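Local atomic coordinates of synaptonemal complex protein 2 (Mus musculus, PDB entry 5IWZ), a protein that is a major component of the axial and lateral elements of synaptonemal complexes and is required for meiotic chromosome synapsis and SYCP3 insertion. Residues I66-G77 with A124-L135. Sequence-based numbering, arbitrary orientation.
Sequences IQTVSSILISIG and AVMNMIEDLFDL
L73 enters helix 124-135 as a knob, seated among M128, D131, L132 and L135. Its CD2 meets L135 CD2 at 3.8 Å and L132 CD1 at 3.9 Å, while CD1 rests over the backbone between M128 O and L132 N. Further along, L135 turns its other methyl, CD1, to I76 CG2 and the bare CA of G77. On the other side of L73, M128, with CG anti to the backbone N (chi1 -179°), lays CG and SD against V69 CG1. Beyond it I66 CG2 packs on A124 CB (3.8 Å) and V125 CG2. Helix 49-63 backs V69 and I76, and helix 99-108 backs L132 and L135; the seam joins two helices of the armadillo-repeat-like domain, running at 22° to each other.

Toward the polar edge, S70 OG donates to D131 OD2 (2.8 Å) on the anti lone pair of that oxygen. The same hydroxyl accepts from a water that also donates to A124 O at 2.7 Å. I74 CD1 lies 3.5 Å from D131 OD2, flanking the carboxylate. With D131 replaced by an alanine, the S70 hydroxyl would probably lose its acceptor and I74 CD1 the carboxylate it rests on. A second water donates to D131 O and, weakly, to L73 O. Apolar packing centred on L73 thus supplies most of the contact's area, while the directed S70-D131 bond, one firm water bridge and a second, weaker one fix its polar margin.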
loop_
_atom_site.group_PDB
_atom_site.type_symbol
_atom_site.label_atom_id
_atom_site.label_comp_id
_atom_site.label_asym_id
_atom_site.label_seq_id
_atom_site.Cartn_x
_atom_site.Cartn_y
_atom_site.Cartn_z
ATOM N N ILE A 66 3.490 -3.138 18.851
ATOM C CA ILE A 66 2.924 -3.026 17.502
ATOM C C ILE A 66 1.770 -3.998 17.303
ATOM O O ILE A 66 0.663 -3.600 16.899
ATOM C CB ILE A 66 4.015 -3.251 16.447
ATOM C CG1 ILE A 66 5.160 -2.282 16.698
ATOM C CG2 ILE A 66 3.438 -3.021 15.060
ATOM C CD1 ILE A 66 4.677 -0.868 16.867
ATOM N N GLN A 67 2.026 -5.297 17.539
ATOM C CA GLN A 67 1.025 -6.327 17.279
ATOM C C GLN A 67 -0.172 -6.202 18.215
ATOM O O GLN A 67 -1.295 -6.562 17.835
ATOM C CB GLN A 67 1.659 -7.739 17.351
ATOM C CG GLN A 67 1.907 -8.342 18.732
ATOM C CD GLN A 67 2.313 -9.845 18.673
ATOM O OE1 GLN A 67 3.375 -10.251 19.184
ATOM N NE2 GLN A 67 1.458 -10.665 18.057
ATOM N N THR A 68 0.007 -5.650 19.412
ATOM C CA THR A 68 -1.186 -5.475 20.230
ATOM C C THR A 68 -2.057 -4.318 19.733
ATOM O O THR A 68 -3.287 -4.417 19.801
ATOM C CB THR A 68 -0.821 -5.327 21.708
ATOM O OG1 THR A 68 -0.433 -3.984 21.998
ATOM C CG2 THR A 68 0.302 -6.300 22.052
ATOM N N VAL A 69 -1.473 -3.242 19.191
ATOM C CA VAL A 69 -2.302 -2.208 18.547
ATOM C C VAL A 69 -3.140 -2.824 17.429
ATOM O O VAL A 69 -4.345 -2.560 17.313
ATOM C CB VAL A 69 -1.434 -1.040 18.034
ATOM C CG1 VAL A 69 -2.263 -0.056 17.185
ATOM C CG2 VAL A 69 -0.805 -0.273 19.219
ATOM N N SER A 70 -2.512 -3.667 16.596
ATOM C CA SER A 70 -3.224 -4.380 15.535
ATOM C C SER A 70 -4.433 -5.130 16.076
ATOM O O SER A 70 -5.521 -5.076 15.491
ATOM C CB SER A 70 -2.289 -5.382 14.830
ATOM O OG SER A 70 -1.493 -4.770 13.825
ATOM N N SER A 71 -4.249 -5.870 17.178
ATOM C CA SER A 71 -5.353 -6.672 17.706
ATOM C C SER A 71 -6.517 -5.785 18.143
ATOM O O SER A 71 -7.687 -6.143 17.953
ATOM C CB SER A 71 -4.867 -7.573 18.855
ATOM O OG SER A 71 -4.625 -6.847 20.056
ATOM N N ILE A 72 -6.228 -4.604 18.698
ATOM C CA ILE A 72 -7.308 -3.698 19.083
ATOM C C ILE A 72 -8.032 -3.178 17.844
ATOM O O ILE A 72 -9.268 -3.173 17.786
ATOM C CB ILE A 72 -6.772 -2.534 19.942
ATOM C CG1 ILE A 72 -6.138 -3.051 21.240
ATOM C CG2 ILE A 72 -7.903 -1.597 20.265
ATOM C CD1 ILE A 72 -5.063 -2.113 21.832
ATOM N N LEU A 73 -7.273 -2.715 16.842
ATOM C CA LEU A 73 -7.893 -2.136 15.649
ATOM C C LEU A 73 -8.774 -3.152 14.941
ATOM O O LEU A 73 -9.846 -2.808 14.428
ATOM C CB LEU A 73 -6.818 -1.615 14.691
ATOM C CG LEU A 73 -6.006 -0.437 15.203
ATOM C CD1 LEU A 73 -4.754 -0.281 14.363
ATOM C CD2 LEU A 73 -6.847 0.834 15.148
ATOM N N ILE A 74 -8.339 -4.413 14.914
ATOM C CA ILE A 74 -9.113 -5.466 14.267
ATOM C C ILE A 74 -10.399 -5.746 15.036
ATOM O O ILE A 74 -11.458 -5.969 14.436
ATOM C CB ILE A 74 -8.237 -6.722 14.112
ATOM C CG1 ILE A 74 -7.211 -6.509 12.983
ATOM C CG2 ILE A 74 -9.076 -7.973 13.857
ATOM C CD1 ILE A 74 -6.054 -7.535 12.989
ATOM N N SER A 75 -10.339 -5.705 16.373
ATOM C CA SER A 75 -11.530 -5.947 17.188
ATOM C C SER A 75 -12.602 -4.897 16.940
ATOM O O SER A 75 -13.791 -5.223 16.851
ATOM C CB SER A 75 -11.160 -5.974 18.676
ATOM O OG SER A 75 -10.108 -6.904 18.913
ATOM N N ILE A 76 -12.207 -3.624 16.859
ATOM C CA ILE A 76 -13.175 -2.554 16.607
ATOM C C ILE A 76 -13.830 -2.743 15.243
ATOM O O ILE A 76 -15.058 -2.708 15.111
ATOM C CB ILE A 76 -12.488 -1.181 16.707
ATOM C CG1 ILE A 76 -11.812 -1.019 18.067
ATOM C CG2 ILE A 76 -13.492 -0.066 16.456
ATOM C CD1 ILE A 76 -10.713 0.037 18.058
ATOM N N GLY A 77 -13.015 -2.971 14.213
ATOM C CA GLY A 77 -13.557 -3.138 12.872
ATOM C C GLY A 77 -14.465 -4.347 12.739
ATOM O O GLY A 77 -15.551 -4.258 12.165
ATOM N N ALA A 124 5.384 -6.320 11.281
ATOM C CA ALA A 124 4.344 -6.036 12.261
ATOM C C ALA A 124 3.829 -4.615 12.087
ATOM O O ALA A 124 2.619 -4.370 12.172
ATOM C CB ALA A 124 4.878 -6.247 13.673
ATOM N N VAL A 125 4.737 -3.667 11.824
ATOM C CA VAL A 125 4.338 -2.287 11.544
ATOM C C VAL A 125 3.514 -2.218 10.272
ATOM O O VAL A 125 2.532 -1.472 10.187
ATOM C CB VAL A 125 5.573 -1.374 11.444
ATOM C CG1 VAL A 125 5.173 -0.008 10.880
ATOM C CG2 VAL A 125 6.238 -1.232 12.791
ATOM N N MET A 126 3.911 -2.985 9.258
ATOM C CA MET A 126 3.152 -3.047 8.015
ATOM C C MET A 126 1.715 -3.475 8.277
ATOM O O MET A 126 0.766 -2.842 7.799
ATOM C CB MET A 126 3.840 -4.019 7.053
ATOM C CG MET A 126 3.073 -4.309 5.780
ATOM S SD MET A 126 2.973 -2.868 4.698
ATOM C CE MET A 126 1.233 -2.486 4.797
ATOM N N ASN A 127 1.540 -4.558 9.035
ATOM C CA ASN A 127 0.202 -5.050 9.344
ATOM C C ASN A 127 -0.576 -4.040 10.183
ATOM O O ASN A 127 -1.783 -3.875 10.000
ATOM C CB ASN A 127 0.291 -6.385 10.081
ATOM C CG ASN A 127 1.003 -7.468 9.270
ATOM O OD1 ASN A 127 0.984 -7.456 8.037
ATOM N ND2 ASN A 127 1.634 -8.412 9.971
ATOM N N MET A 128 0.102 -3.356 11.104
ATOM C CA MET A 128 -0.588 -2.417 11.991
ATOM C C MET A 128 -1.197 -1.277 11.196
ATOM O O MET A 128 -2.360 -0.911 11.402
ATOM C CB MET A 128 0.376 -1.875 13.050
ATOM C CG MET A 128 -0.300 -0.885 14.034
ATOM S SD MET A 128 0.877 -0.052 15.109
ATOM C CE MET A 128 1.371 1.379 14.143
ATOM N N ILE A 129 -0.426 -0.720 10.256
ATOM C CA ILE A 129 -0.915 0.385 9.435
ATOM C C ILE A 129 -2.014 -0.092 8.493
ATOM O O ILE A 129 -2.981 0.629 8.213
ATOM C CB ILE A 129 0.268 1.008 8.663
ATOM C CG1 ILE A 129 1.156 1.807 9.617
ATOM C CG2 ILE A 129 -0.219 1.857 7.501
ATOM C CD1 ILE A 129 0.384 2.843 10.418
ATOM N N GLU A 130 -1.859 -1.294 7.944
ATOM C CA GLU A 130 -2.923 -1.865 7.131
ATOM C C GLU A 130 -4.198 -2.033 7.953
ATOM O O GLU A 130 -5.300 -1.700 7.490
ATOM C CB GLU A 130 -2.447 -3.199 6.565
ATOM C CG GLU A 130 -3.344 -3.821 5.541
ATOM C CD GLU A 130 -2.890 -5.230 5.205
ATOM O OE1 GLU A 130 -1.695 -5.558 5.461
ATOM O OE2 GLU A 130 -3.733 -6.007 4.702
ATOM N N ASP A 131 -4.066 -2.525 9.195
ATOM C CA ASP A 131 -5.231 -2.637 10.077
ATOM C C ASP A 131 -5.852 -1.275 10.364
ATOM O O ASP A 131 -7.083 -1.149 10.469
ATOM C CB ASP A 131 -4.829 -3.309 11.390
ATOM C CG ASP A 131 -4.415 -4.758 11.199
ATOM O OD1 ASP A 131 -4.923 -5.402 10.246
ATOM O OD2 ASP A 131 -3.569 -5.239 11.989
ATOM N N LEU A 132 -5.018 -0.250 10.530
ATOM C CA LEU A 132 -5.545 1.093 10.768
ATOM C C LEU A 132 -6.354 1.584 9.566
ATOM O O LEU A 132 -7.478 2.082 9.717
ATOM C CB LEU A 132 -4.393 2.043 11.083
ATOM C CG LEU A 132 -4.756 3.487 11.446
ATOM C CD1 LEU A 132 -5.278 3.571 12.856
ATOM C CD2 LEU A 132 -3.555 4.377 11.304
ATOM N N PHE A 133 -5.797 1.446 8.355
ATOM C CA PHE A 133 -6.523 1.907 7.175
ATOM C C PHE A 133 -7.771 1.073 6.927
ATOM O O PHE A 133 -8.797 1.628 6.521
ATOM C CB PHE A 133 -5.605 1.902 5.956
ATOM C CG PHE A 133 -4.654 3.064 5.922
ATOM C CD1 PHE A 133 -5.124 4.364 6.031
ATOM C CD2 PHE A 133 -3.286 2.859 5.788
ATOM C CE1 PHE A 133 -4.251 5.444 6.017
ATOM C CE2 PHE A 133 -2.408 3.938 5.768
ATOM C CZ PHE A 133 -2.892 5.230 5.885
ATOM N N ASP A 134 -7.721 -0.242 7.221
ATOM C CA ASP A 134 -8.916 -1.081 7.114
ATOM C C ASP A 134 -10.045 -0.537 7.978
ATOM O O ASP A 134 -11.207 -0.486 7.553
ATOM C CB ASP A 134 -8.606 -2.525 7.523
ATOM C CG ASP A 134 -7.806 -3.290 6.470
ATOM O OD1 ASP A 134 -7.803 -2.891 5.290
ATOM O OD2 ASP A 134 -7.181 -4.313 6.828
ATOM N N LEU A 135 -9.727 -0.151 9.214
ATOM C CA LEU A 135 -10.728 0.477 10.061
ATOM C C LEU A 135 -11.171 1.817 9.476
ATOM O O LEU A 135 -12.358 2.147 9.498
ATOM C CB LEU A 135 -10.173 0.637 11.477
ATOM C CG LEU A 135 -11.040 1.323 12.530
ATOM C CD1 LEU A 135 -12.480 0.786 12.548
ATOM C CD2 LEU A 135 -10.377 1.199 13.934
HETATM O O HOH W 1 1.088 -5.881 13.721
HETATM O O HOH W 2 -8.967 -3.162 11.224
#